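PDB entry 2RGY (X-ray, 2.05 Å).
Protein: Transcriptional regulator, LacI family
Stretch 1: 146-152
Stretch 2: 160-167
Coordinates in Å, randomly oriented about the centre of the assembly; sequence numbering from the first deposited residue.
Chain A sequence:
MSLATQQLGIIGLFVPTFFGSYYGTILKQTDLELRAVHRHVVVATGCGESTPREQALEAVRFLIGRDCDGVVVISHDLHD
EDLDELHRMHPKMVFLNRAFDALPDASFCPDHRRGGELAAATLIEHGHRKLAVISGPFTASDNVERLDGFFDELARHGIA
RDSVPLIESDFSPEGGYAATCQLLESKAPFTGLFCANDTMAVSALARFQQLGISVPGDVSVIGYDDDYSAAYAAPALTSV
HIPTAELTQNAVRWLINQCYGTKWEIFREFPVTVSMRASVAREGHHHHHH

Stretch 1 (146-152) RLDGFFD
Stretch 2 160-167: ARDSVPLI

The strongest polar link between the two stretches is a salt bridge from R161 to D148. R161 NH1 donates a hydrogen bond to D148 OD1 at 3.3 Å, nearly straight at 170°. D148 OD1 lies near the guanidinium plane, at its edge, where the N-H groups point. The O of water 1 donates to D148 OD1 at 2.5 Å and accepts from R161 NH2 at 2.7 Å. The CA-to-CB bond of D148 points away from stretch 2, but with chi1 at -81° (m) its end comes nearer. Partly exposed, its carboxylate can pair with R161 and still bind water.

R161 reaches this site as an extended chain, with chi1, chi2 and chi3 all t and chi4 at 155°. On the way it crosses one face of the F151 ring. Its CG sits 3.7 Å from the ring centroid of F151, 12° off the normal, a CH-pi contact. R161 NE is 3.5 Å from F151 CD2, which lies over one face of the guanidinium. A long aliphatic chain with a charged end suits both contacts.

Stretch 1 is helical throughout, with F151 N bonded to L147 O at 2.8 Å. This spacing lets L147 and F151 both point toward stretch 2. Each has chi1 m; chi2 is t in L147 and -66° in F151. F151 CA lies 5.9 Å from R161 CA.

Stretch 2 has a 3-10 segment at 161-163 (R161 phi/psi -50/-42), then loop (V164 -102/120), then strand from 166 (L166 -133/117). V164 N bonds R161 O at 3.2 Å.

V164 (chi1 t) and L166 (t, m) point toward the helix; P165 points away. At the edge of the buried F151 ring, CE1 meets V164 CB at 3.8 Å and CZ meets L166 CD2 at 4.0 Å. L147 CD2 packs on L166 CD2 at 4.2 Å. Apolar side chains suit this packing. The contact buries 367 Å², both sides summed, with F151 the most covered residue.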

# COMPACT_ATOMS: atom_id res chain seq x y z
N ARG A 146 20.24 -11.60 1.58
CA ARG A 146 20.34 -10.23 1.13
C ARG A 146 21.58 -9.63 1.80
O ARG A 146 22.41 -8.99 1.16
CB ARG A 146 19.07 -9.50 1.57
CG ARG A 146 18.86 -8.13 1.02
CD ARG A 146 17.43 -7.70 1.36
NE ARG A 146 16.48 -8.80 1.12
CZ ARG A 146 15.16 -8.70 1.19
NH1 ARG A 146 14.59 -7.54 1.50
NH2 ARG A 146 14.40 -9.76 0.95
N LEU A 147 21.68 -9.83 3.11
CA LEU A 147 22.82 -9.32 3.88
C LEU A 147 24.10 -10.06 3.49
O LEU A 147 25.16 -9.46 3.40
CB LEU A 147 22.58 -9.50 5.38
CG LEU A 147 21.45 -8.73 6.05
CD1 LEU A 147 21.45 -9.06 7.54
CD2 LEU A 147 21.61 -7.23 5.83
N ASP A 148 24.00 -11.37 3.30
CA ASP A 148 25.17 -12.16 2.93
C ASP A 148 25.81 -11.57 1.68
O ASP A 148 27.02 -11.34 1.65
CB ASP A 148 24.77 -13.61 2.69
CG ASP A 148 24.64 -14.40 3.98
OD1 ASP A 148 24.60 -13.78 5.08
OD2 ASP A 148 24.56 -15.64 3.90
N GLY A 149 25.00 -11.33 0.65
CA GLY A 149 25.51 -10.76 -0.59
C GLY A 149 26.08 -9.38 -0.36
O GLY A 149 27.10 -9.01 -0.95
N PHE A 150 25.42 -8.60 0.48
CA PHE A 150 25.89 -7.26 0.79
C PHE A 150 27.30 -7.34 1.39
O PHE A 150 28.21 -6.65 0.94
CB PHE A 150 24.95 -6.61 1.81
CG PHE A 150 25.33 -5.21 2.18
CD1 PHE A 150 25.05 -4.15 1.32
CD2 PHE A 150 25.94 -4.95 3.40
CE1 PHE A 150 25.37 -2.83 1.69
CE2 PHE A 150 26.26 -3.64 3.78
CZ PHE A 150 25.98 -2.58 2.92
N PHE A 151 27.46 -8.18 2.41
CA PHE A 151 28.74 -8.31 3.07
C PHE A 151 29.82 -9.03 2.29
O PHE A 151 31.00 -8.85 2.59
CB PHE A 151 28.54 -8.93 4.45
CG PHE A 151 27.87 -8.00 5.42
CD1 PHE A 151 28.52 -6.84 5.83
CD2 PHE A 151 26.58 -8.26 5.89
CE1 PHE A 151 27.90 -5.93 6.71
CE2 PHE A 151 25.94 -7.38 6.77
CZ PHE A 151 26.60 -6.20 7.18
N ASP A 152 29.44 -9.84 1.30
CA ASP A 152 30.44 -10.52 0.49
C ASP A 152 31.13 -9.41 -0.31
O ASP A 152 32.35 -9.35 -0.37
CB ASP A 152 29.81 -11.50 -0.51
CG ASP A 152 29.32 -12.78 0.15
OD1 ASP A 152 29.78 -13.11 1.26
OD2 ASP A 152 28.47 -13.46 -0.47
N ALA A 160 35.29 -5.38 6.82
CA ALA A 160 34.82 -6.48 7.66
C ALA A 160 33.37 -6.33 8.10
O ALA A 160 32.95 -5.27 8.57
CB ALA A 160 35.73 -6.62 8.88
N ARG A 161 32.61 -7.41 7.94
CA ARG A 161 31.21 -7.42 8.33
C ARG A 161 31.04 -6.90 9.76
O ARG A 161 30.13 -6.12 10.06
CB ARG A 161 30.66 -8.86 8.21
CG ARG A 161 29.23 -9.06 8.69
CD ARG A 161 28.62 -10.32 8.06
NE ARG A 161 27.24 -10.52 8.47
CZ ARG A 161 26.34 -11.21 7.76
NH1 ARG A 161 26.68 -11.77 6.60
NH2 ARG A 161 25.11 -11.33 8.22
N ASP A 162 31.95 -7.33 10.65
CA ASP A 162 31.89 -6.95 12.06
C ASP A 162 32.05 -5.47 12.40
O ASP A 162 31.70 -5.05 13.50
CB ASP A 162 32.91 -7.77 12.87
CG ASP A 162 34.34 -7.62 12.37
OD1 ASP A 162 34.69 -6.53 11.85
OD2 ASP A 162 35.13 -8.58 12.51
N SER A 163 32.57 -4.68 11.46
CA SER A 163 32.77 -3.26 11.71
C SER A 163 31.62 -2.39 11.19
O SER A 163 31.68 -1.17 11.27
CB SER A 163 34.06 -2.79 11.05
OG SER A 163 33.93 -2.91 9.64
N VAL A 164 30.59 -3.03 10.65
CA VAL A 164 29.46 -2.28 10.09
C VAL A 164 28.24 -2.25 11.00
O VAL A 164 27.69 -3.29 11.35
CB VAL A 164 29.05 -2.88 8.72
CG1 VAL A 164 27.81 -2.16 8.18
CG2 VAL A 164 30.20 -2.76 7.74
N PRO A 165 27.81 -1.05 11.42
CA PRO A 165 26.63 -0.96 12.28
C PRO A 165 25.42 -1.60 11.58
O PRO A 165 25.11 -1.27 10.43
CB PRO A 165 26.47 0.55 12.51
CG PRO A 165 27.22 1.18 11.37
CD PRO A 165 28.42 0.28 11.23
N LEU A 166 24.76 -2.51 12.28
CA LEU A 166 23.63 -3.24 11.74
C LEU A 166 22.49 -3.25 12.76
O LEU A 166 22.64 -3.79 13.86
CB LEU A 166 24.07 -4.67 11.43
CG LEU A 166 23.20 -5.67 10.64
CD1 LEU A 166 21.80 -5.65 11.20
CD2 LEU A 166 23.20 -5.32 9.16
N ILE A 167 21.37 -2.64 12.41
CA ILE A 167 20.21 -2.60 13.31
C ILE A 167 19.17 -3.59 12.79
O ILE A 167 18.72 -3.47 11.65
CB ILE A 167 19.55 -1.20 13.33
CG1 ILE A 167 20.61 -0.11 13.51
CG2 ILE A 167 18.56 -1.13 14.47
CD1 ILE A 167 21.31 -0.13 14.86
O HOH W 1 23.20 -12.82 6.95